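Local coordinates for protein muramidase (Sodiomyces alcalophilus, PDB 6ZM8) that cleaves peptidoglycan as a fungal family 25 glycoside hydrolase, a lysozyme-type muramidase (EC 3.2.1.17) built on a TIM-barrel-like fold, at residues A62-S67 / V114-D119; I96-N99 / A103-Y106; D119-Y124 / R130-Y135. All blocks are in the same frame, centred on the assembly; numbering follows the deposited sequence. Where two conformers were deposited one is given.

Interaction 1 of 3, residues A62-S67 / V114-D119; sequences AQPAAS and VNWIED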
loop_
_atom_site.group_PDB
_atom_site.type_symbol
_atom_site.label_atom_id
_atom_site.label_comp_id
_atom_site.label_asym_id
_atom_site.label_seq_id
_atom_site.Cartn_x
_atom_site.Cartn_y
_atom_site.Cartn_z
ATOM N N ALA A 62 4.900 2.639 7.642
ATOM C CA ALA A 62 4.700 2.489 9.070
ATOM C C ALA A 62 6.018 2.636 9.851
ATOM O O ALA A 62 7.042 2.080 9.467
ATOM C CB ALA A 62 4.150 1.116 9.366
ATOM N N GLN A 63 5.895 3.302 11.002
ATOM C CA GLN A 63 6.993 3.400 11.978
ATOM C C GLN A 63 6.438 2.982 13.334
ATOM O O GLN A 63 6.055 3.841 14.143
ATOM C CB GLN A 63 7.585 4.815 11.987
ATOM C CG GLN A 63 8.425 5.086 10.750
ATOM C CD GLN A 63 9.775 4.378 10.746
ATOM O OE1 GLN A 63 10.123 3.683 11.704
ATOM N NE2 GLN A 63 10.523 4.564 9.660
ATOM N N PRO A 64 6.319 1.683 13.601
ATOM C CA PRO A 64 5.527 1.240 14.758
ATOM C C PRO A 64 6.085 1.599 16.122
ATOM O O PRO A 64 5.311 1.540 17.093
ATOM C CB PRO A 64 5.400 -0.275 14.596
ATOM C CG PRO A 64 5.476 -0.444 13.077
ATOM C CD PRO A 64 6.552 0.544 12.670
ATOM N N ALA A 65 7.372 1.918 16.226
ATOM C CA ALA A 65 7.935 2.320 17.507
ATOM C C ALA A 65 7.789 3.822 17.768
ATOM O O ALA A 65 8.021 4.229 18.900
ATOM C CB ALA A 65 9.377 1.878 17.650
ATOM N N ALA A 66 7.442 4.598 16.763
ATOM C CA ALA A 66 7.517 6.070 16.868
ATOM C C ALA A 66 6.263 6.682 17.450
ATOM O O ALA A 66 6.329 7.752 18.072
ATOM C CB ALA A 66 7.748 6.663 15.496
ATOM N N SER A 67 5.116 6.056 17.268
ATOM C CA SER A 67 3.832 6.629 17.678
ATOM C C SER A 67 2.798 5.555 17.448
ATOM O O SER A 67 3.135 4.519 16.832
ATOM C CB SER A 67 3.523 7.909 16.892
ATOM O OG SER A 67 3.746 7.721 15.492
ATOM N N VAL A 114 0.739 -6.722 16.216
ATOM C CA VAL A 114 -0.635 -6.946 15.769
ATOM C C VAL A 114 -1.542 -5.846 16.308
ATOM O O VAL A 114 -2.380 -5.308 15.572
ATOM C CB VAL A 114 -1.104 -8.343 16.187
ATOM C CG1 VAL A 114 -2.610 -8.520 15.996
ATOM C CG2 VAL A 114 -0.351 -9.418 15.417
ATOM N N ASN A 115 -1.404 -5.484 17.590
ATOM C CA ASN A 115 -2.242 -4.432 18.131
ATOM C C ASN A 115 -1.997 -3.091 17.425
ATOM O O ASN A 115 -2.954 -2.323 17.228
ATOM C CB ASN A 115 -1.987 -4.248 19.642
ATOM C CG ASN A 115 -2.444 -5.413 20.488
ATOM O OD1 ASN A 115 -3.146 -6.307 20.021
ATOM N ND2 ASN A 115 -2.030 -5.373 21.744
ATOM N N TRP A 116 -0.758 -2.790 17.093
ATOM C CA TRP A 116 -0.434 -1.542 16.419
ATOM C C TRP A 116 -1.124 -1.485 15.053
ATOM O O TRP A 116 -1.741 -0.494 14.677
ATOM C CB TRP A 116 1.101 -1.422 16.287
ATOM C CG TRP A 116 1.558 -0.101 15.790
ATOM C CD1 TRP A 116 2.011 0.915 16.582
ATOM C CD2 TRP A 116 1.564 0.389 14.439
ATOM N NE1 TRP A 116 2.304 2.019 15.799
ATOM C CE2 TRP A 116 2.033 1.728 14.501
ATOM C CE3 TRP A 116 1.253 -0.144 13.186
ATOM C CZ2 TRP A 116 2.160 2.524 13.365
ATOM C CZ3 TRP A 116 1.368 0.645 12.050
ATOM C CH2 TRP A 116 1.805 1.972 12.157
ATOM N N ILE A 117 -0.982 -2.581 14.305
ATOM C CA ILE A 117 -1.619 -2.671 12.976
ATOM C C ILE A 117 -3.139 -2.550 13.128
ATOM O O ILE A 117 -3.778 -1.846 12.349
ATOM C CB ILE A 117 -1.187 -3.960 12.267
ATOM C CG1 ILE A 117 0.332 -3.957 12.024
ATOM C CG2 ILE A 117 -1.956 -4.126 10.955
ATOM C CD1 ILE A 117 0.891 -5.331 11.679
ATOM N N GLU A 118 -3.720 -3.252 14.119
ATOM C CA GLU A 118 -5.160 -3.144 14.354
ATOM C C GLU A 118 -5.564 -1.698 14.596
ATOM O O GLU A 118 -6.594 -1.222 14.100
ATOM C CB GLU A 118 -5.537 -4.038 15.530
ATOM C CG GLU A 118 -7.040 -4.016 15.844
ATOM C CD GLU A 118 -7.881 -4.611 14.740
ATOM O OE1 GLU A 118 -7.725 -5.804 14.443
ATOM O OE2 GLU A 118 -8.613 -3.858 14.092
ATOM N N ASP A 119 -4.776 -0.978 15.402
ATOM C CA ASP A 119 -5.093 0.414 15.689
ATOM C C ASP A 119 -5.046 1.251 14.397
ATOM O O ASP A 119 -5.924 2.090 14.150
ATOM C CB ASP A 119 -4.124 0.937 16.753
ATOM C CG ASP A 119 -4.539 2.225 17.417
ATOM O OD1 ASP A 119 -5.724 2.528 17.477
ATOM O OD2 ASP A 119 -3.600 2.905 17.937
#

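Interaction 2 of 3, residues I96-N99 / A103-Y106; sequences IEYN and ATCY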
loop_
_atom_site.group_PDB
_atom_site.type_symbol
_atom_site.label_atom_id
_atom_site.label_comp_id
_atom_site.label_asym_id
_atom_site.label_seq_id
_atom_site.Cartn_x
_atom_site.Cartn_y
_atom_site.Cartn_z
ATOM N N ILE A 96 3.995 -1.964 5.778
ATOM C CA ILE A 96 4.427 -2.450 7.083
ATOM C C ILE A 96 5.473 -3.559 6.838
ATOM O O ILE A 96 5.133 -4.677 6.411
ATOM C CB ILE A 96 3.229 -2.843 7.973
ATOM C CG1 ILE A 96 3.667 -3.403 9.314
ATOM C CG2 ILE A 96 2.259 -3.819 7.313
ATOM C CD1 ILE A 96 4.407 -2.447 10.205
ATOM N N GLU A 97 6.733 -3.196 7.024
ATOM C CA GLU A 97 7.838 -4.013 6.571
ATOM C C GLU A 97 9.082 -3.705 7.417
ATOM O O GLU A 97 9.046 -2.947 8.376
ATOM C CB GLU A 97 8.133 -3.741 5.078
ATOM C CG GLU A 97 8.621 -2.323 4.837
ATOM C CD GLU A 97 9.082 -2.136 3.392
ATOM O OE1 GLU A 97 10.279 -2.410 3.118
ATOM O OE2 GLU A 97 8.306 -1.682 2.556
ATOM N N TYR A 98 10.199 -4.280 6.977
ATOM C CA TYR A 98 11.479 -4.229 7.703
ATOM C C TYR A 98 11.800 -2.800 8.141
ATOM O O TYR A 98 11.829 -1.850 7.352
ATOM C CB TYR A 98 12.629 -4.704 6.786
ATOM C CG TYR A 98 12.294 -5.947 5.990
ATOM C CD1 TYR A 98 12.519 -7.225 6.495
ATOM C CD2 TYR A 98 11.718 -5.838 4.729
ATOM C CE1 TYR A 98 12.148 -8.350 5.770
ATOM C CE2 TYR A 98 11.371 -6.943 4.000
ATOM C CZ TYR A 98 11.575 -8.199 4.515
ATOM O OH TYR A 98 11.195 -9.256 3.717
ATOM N N ASN A 99 12.164 -2.679 9.417
ATOM C CA ASN A 99 12.673 -1.392 9.918
ATOM C C ASN A 99 13.874 -0.931 9.085
ATOM O O ASN A 99 14.863 -1.662 8.988
ATOM C CB ASN A 99 13.078 -1.625 11.357
ATOM C CG ASN A 99 13.547 -0.376 12.080
ATOM O OD1 ASN A 99 13.582 0.734 11.525
ATOM N ND2 ASN A 99 13.897 -0.577 13.346
ATOM N N ALA A 103 16.513 -2.772 14.036
ATOM C CA ALA A 103 16.011 -4.159 14.109
ATOM C C ALA A 103 14.643 -4.284 13.432
ATOM O O ALA A 103 13.762 -3.480 13.640
ATOM C CB ALA A 103 15.862 -4.620 15.444
ATOM N N THR A 104 14.515 -5.370 12.683
ATOM C CA THR A 104 13.453 -5.527 11.713
ATOM C C THR A 104 12.033 -5.357 12.281
ATOM O O THR A 104 11.210 -4.789 11.590
ATOM C CB THR A 104 13.636 -6.833 10.936
ATOM O OG1 THR A 104 12.659 -6.866 9.889
ATOM C CG2 THR A 104 13.541 -8.063 11.747
ATOM N N CYS A 105 11.781 -5.848 13.486
ATOM C CA CYS A 105 10.442 -5.777 14.104
ATOM C C CYS A 105 10.259 -4.545 15.011
ATOM O O CYS A 105 9.263 -4.467 15.725
ATOM C CB CYS A 105 10.084 -7.042 14.849
ATOM S SG CYS A 105 10.155 -8.569 13.846
ATOM N N TYR A 106 11.202 -3.590 14.942
ATOM C CA TYR A 106 11.058 -2.270 15.578
ATOM C C TYR A 106 11.071 -2.357 17.117
ATOM O O TYR A 106 10.704 -1.389 17.769
ATOM C CB TYR A 106 9.808 -1.505 15.116
ATOM C CG TYR A 106 9.749 -1.242 13.632
ATOM C CD1 TYR A 106 9.204 -2.185 12.756
ATOM C CD2 TYR A 106 10.182 -0.044 13.085
ATOM C CE1 TYR A 106 9.094 -1.943 11.388
ATOM C CE2 TYR A 106 10.079 0.223 11.729
ATOM C CZ TYR A 106 9.540 -0.733 10.870
ATOM O OH TYR A 106 9.472 -0.428 9.542
#

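Interaction 3 of 3, residues D119-Y124 / R130-Y135; sequences DFVTTY and RWPVIY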
loop_
_atom_site.group_PDB
_atom_site.type_symbol
_atom_site.label_atom_id
_atom_site.label_comp_id
_atom_site.label_asym_id
_atom_site.label_seq_id
_atom_site.Cartn_x
_atom_site.Cartn_y
_atom_site.Cartn_z
ATOM N N ASP A 119 -4.776 -0.978 15.402
ATOM C CA ASP A 119 -5.093 0.414 15.689
ATOM C C ASP A 119 -5.046 1.251 14.397
ATOM O O ASP A 119 -5.924 2.090 14.150
ATOM C CB ASP A 119 -4.124 0.937 16.753
ATOM C CG ASP A 119 -4.539 2.225 17.417
ATOM O OD1 ASP A 119 -5.724 2.528 17.477
ATOM O OD2 ASP A 119 -3.600 2.905 17.937
ATOM N N PHE A 120 -4.035 1.028 13.569
ATOM C CA PHE A 120 -3.968 1.747 12.289
ATOM C C PHE A 120 -5.189 1.429 11.419
ATOM O O PHE A 120 -5.840 2.336 10.880
ATOM C CB PHE A 120 -2.660 1.394 11.556
ATOM C CG PHE A 120 -2.488 2.191 10.285
ATOM C CD1 PHE A 120 -3.154 1.844 9.111
ATOM C CD2 PHE A 120 -1.653 3.305 10.269
ATOM C CE1 PHE A 120 -3.020 2.619 7.959
ATOM C CE2 PHE A 120 -1.497 4.062 9.106
ATOM C CZ PHE A 120 -2.188 3.721 7.960
ATOM N N VAL A 121 -5.473 0.146 11.222
ATOM C CA VAL A 121 -6.508 -0.162 10.218
ATOM C C VAL A 121 -7.908 0.203 10.744
ATOM O O VAL A 121 -8.759 0.580 9.955
ATOM C CB VAL A 121 -6.437 -1.621 9.718
ATOM C CG1 VAL A 121 -5.030 -1.973 9.236
ATOM C CG2 VAL A 121 -6.885 -2.624 10.749
ATOM N N THR A 122 -8.182 0.018 12.048
ATOM C CA THR A 122 -9.466 0.439 12.591
ATOM C C THR A 122 -9.614 1.951 12.490
ATOM O O THR A 122 -10.687 2.461 12.130
ATOM C CB THR A 122 -9.601 -0.062 14.033
ATOM O OG1 THR A 122 -9.702 -1.471 14.029
ATOM C CG2 THR A 122 -10.816 0.499 14.730
ATOM N N THR A 123 -8.559 2.687 12.825
ATOM C CA THR A 123 -8.625 4.149 12.764
ATOM C C THR A 123 -8.815 4.622 11.322
ATOM O O THR A 123 -9.649 5.492 11.041
ATOM C CB THR A 123 -7.391 4.766 13.418
ATOM O OG1 THR A 123 -7.322 4.348 14.791
ATOM C CG2 THR A 123 -7.444 6.284 13.384
ATOM N N TYR A 124 -8.038 4.052 10.398
ATOM C CA TYR A 124 -8.156 4.453 8.998
ATOM C C TYR A 124 -9.587 4.213 8.475
ATOM O O TYR A 124 -10.141 5.033 7.767
ATOM C CB TYR A 124 -7.108 3.697 8.160
ATOM C CG TYR A 124 -7.110 4.143 6.709
ATOM C CD1 TYR A 124 -6.460 5.309 6.315
ATOM C CD2 TYR A 124 -7.785 3.404 5.743
ATOM C CE1 TYR A 124 -6.487 5.737 4.999
ATOM C CE2 TYR A 124 -7.813 3.821 4.417
ATOM C CZ TYR A 124 -7.169 4.995 4.043
ATOM O OH TYR A 124 -7.248 5.380 2.730
ATOM N N ARG A 130 -12.922 3.053 4.625
ATOM C CA ARG A 130 -12.277 1.946 3.943
ATOM C C ARG A 130 -11.297 1.213 4.853
ATOM O O ARG A 130 -10.542 1.828 5.613
ATOM C CB ARG A 130 -11.448 2.450 2.752
ATOM C CG ARG A 130 -12.289 3.134 1.664
ATOM C CD ARG A 130 -13.386 2.204 1.131
ATOM N NE ARG A 130 -12.869 0.931 0.653
ATOM C CZ ARG A 130 -12.436 0.678 -0.584
ATOM N NH1 ARG A 130 -12.565 1.615 -1.538
ATOM N NH2 ARG A 130 -11.946 -0.519 -0.902
ATOM N N TRP A 131 -11.294 -0.119 4.724
ATOM C CA TRP A 131 -10.189 -0.891 5.271
ATOM C C TRP A 131 -8.977 -0.678 4.351
ATOM O O TRP A 131 -9.096 -0.751 3.136
ATOM C CB TRP A 131 -10.522 -2.382 5.348
ATOM C CG TRP A 131 -11.683 -2.662 6.250
ATOM C CD1 TRP A 131 -12.929 -3.062 5.875
ATOM C CD2 TRP A 131 -11.741 -2.508 7.667
ATOM N NE1 TRP A 131 -13.749 -3.167 6.966
ATOM C CE2 TRP A 131 -13.047 -2.829 8.080
ATOM C CE3 TRP A 131 -10.827 -2.106 8.631
ATOM C CZ2 TRP A 131 -13.451 -2.760 9.416
ATOM C CZ3 TRP A 131 -11.239 -2.044 9.952
ATOM C CH2 TRP A 131 -12.534 -2.364 10.345
ATOM N N PRO A 132 -7.803 -0.413 4.919
ATOM C CA PRO A 132 -6.626 -0.211 4.085
ATOM C C PRO A 132 -6.141 -1.535 3.502
ATOM O O PRO A 132 -6.352 -2.621 4.047
ATOM C CB PRO A 132 -5.614 0.391 5.043
ATOM C CG PRO A 132 -5.981 -0.259 6.367
ATOM C CD PRO A 132 -7.495 -0.357 6.353
ATOM N N VAL A 133 -5.413 -1.405 2.384
ATOM C CA VAL A 133 -4.575 -2.486 1.894
ATOM C C VAL A 133 -3.370 -2.637 2.826
ATOM O O VAL A 133 -2.885 -1.636 3.378
ATOM C CB VAL A 133 -4.143 -2.109 0.458
ATOM C CG1 VAL A 133 -3.018 -2.979 -0.090
ATOM C CG2 VAL A 133 -5.352 -2.166 -0.475
ATOM N N ILE A 134 -2.900 -3.871 3.009
ATOM C CA ILE A 134 -1.654 -4.115 3.736
ATOM C C ILE A 134 -0.594 -4.569 2.738
ATOM O O ILE A 134 -0.776 -5.596 2.067
ATOM C CB ILE A 134 -1.849 -5.146 4.851
ATOM C CG1 ILE A 134 -2.683 -4.531 5.971
ATOM C CG2 ILE A 134 -0.496 -5.664 5.373
ATOM C CD1 ILE A 134 -3.097 -5.507 7.059
ATOM N N TYR A 135 0.506 -3.802 2.677
ATOM C CA TYR A 135 1.701 -4.176 1.909
ATOM C C TYR A 135 2.720 -4.747 2.890
ATOM O O TYR A 135 3.078 -4.092 3.877
ATOM C CB TYR A 135 2.289 -2.963 1.200
ATOM C CG TYR A 135 3.653 -3.232 0.571
ATOM C CD1 TYR A 135 4.824 -3.114 1.321
ATOM C CD2 TYR A 135 3.777 -3.583 -0.763
ATOM C CE1 TYR A 135 6.061 -3.336 0.763
ATOM C CE2 TYR A 135 5.019 -3.778 -1.358
ATOM C CZ TYR A 135 6.181 -3.650 -0.586
ATOM O OH TYR A 135 7.431 -3.798 -1.117
#

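Interaction 1 of 3, residues A62-S67 / V114-D119
Pro64 and Trp116 mark the closest backbone approach here, their CA atoms 6.8 Å apart, where the loop 62-67 passes over one turn of helix 110-128. In this TIM-barrel-like family 25 fold, the loop carries the chain from strand 55-61 to helix 69-78, while 114-119 is regular helix. Residues 64-66 have helical backbone angles, and a bond from Ala66 N to Gln63 O draws the loop into a tight bend.

One large side chain bridges the gap. With CG anti to the backbone N (chi1 -172°), Trp116 reaches out from the helix and lays one face of its indole against Pro64. Pro64 CA sits over that face, 3.7 Å from the centroid of the five-membered ring, in a CH-pi contact, and Pro64 CB rests 3.9 Å from Trp116 CD2. The six-membered ring is met differently: the methyl CB of Ala62 approaches its far end obliquely, 3.7 Å from Trp116 CH2.

Beyond the loop bend, Gln72 of helix 69-78 donates from NE2 to Gln63 O, tying the loop to the helix that follows it. The indole nitrogen is bonded as well: Trp116 NE1 donates to Ser67 O at 2.8 Å, nearly straight at 174°, with the acceptor in the ring plane and the donor in the carbonyl plane.

Interaction 2 of 3, residues I96-N99 / A103-Y106
Asn99 lies on Tyr106, its CB over the centre of the phenol ring at 3.6 Å from the centroid, a CH-pi contact. The loop between strand 93-95 and helix 110-128 folds back on itself here, and residues 103-106 form a type I beta turn. The amide of Asn99 continues the overlap, its plane only 15° from that of the ring, so the two flat groups are stacked.

Polar bonds frame this stack. The hydroxyl of Tyr106 donates to Glu97 O at 2.8 Å, and Asn99 N donates to Thr104 O at 3.2 Å. Because CG of Asn99 stands anti to the backbone N (chi1 -176°), the amide reaches the turn, where Asn99 ND2 bonds Ala103 O at 2.9 Å. A phenylalanine at Tyr106 could still underlie Asn99 but would probably leave Glu97 O without its hydroxyl donor and the ring less firmly anchored at its far end.

Away from the stack, Thr104 OG1 meets the edge of the Tyr98 ring, 3.4 Å from Tyr98 CD1. Farther out, Asp139 and Thr137 hold the Tyr98 hydroxyl, Trp140 donates to Thr104 O, and a disulfide from Cys105 to Cys144 ties the turn to helix 138-145. Asn101 N bonds Asn99 OD1, which steadies the amide from its other end. Ala103 O accepts both the turn's own Tyr106 N and, from across the contact, Asn99 ND2, which reach it from opposite faces of its carbonyl plane.

Interaction 3 of 3, residues D119-Y124 / R130-Y135
Pro132 fits against Val121 at the tight end of this contact, where residues 119-124 of helix 110-128 face the chain entering strand 133-136. In the conformer described, Val121 CG1 and Pro132 CG are 3.5 Å apart, and the two side chains cross at about a right angle. One helical turn on, Tyr124 has CG anti to the backbone N (chi1 -176°), which carries its ring past Pro132 in the opposite direction, with Tyr124 CD2 3.8 Å from Pro132 CB and 3.2 Å from Arg130 O. The edge of the Phe120 ring adds a more distant touch, its CE1 4.4 Å from Pro132 CG.

Trp131 makes the looser, more exposed side. Its six-membered ring meets the helix backbone obliquely, with Trp131 CZ3 3.6 Å from Val121 O and 4.0 Å from the CA of the exposed Thr122, while its nearest side-chain approach to Val121, from CZ3 to CG2, stretches to 4.5 Å. His125 stacks with this indole and Arg154 makes a cation-pi contact with it, so partners beyond the segment share in holding it.

The contact packs the helix of a beta-alpha-beta unit against the entrance to its second strand: strand 93-95 leads into helix 110-128, and strand 133-136 returns parallel to strand 93-95, while Phe120 also touches Ala73 and Phe76 of helix 69-78.

Overall arrangement
Two buried contacts and a surface one surround a single helix and the loop before it. Interactions 1 and 3 place two parts of helix 110-128, one against the loop after strand 55-61 and the other against the chain entering strand 133-136. Their chemistry differs: interaction 1 joins apolar packing to an indole hydrogen bond, whereas interaction 3 relies on apolar packing, with no hydrogen bond between its two segments. Interaction 2, nearer the surface, is the most polar, folding the loop ahead of that helix through several hydrogen bonds. The three adjoin one another: Pro64 CG lies 3.7 Å from Ile96 CD1 between interactions 1 and 2, and Ile96 N probably bonds Tyr135 O between interactions 2 and 3.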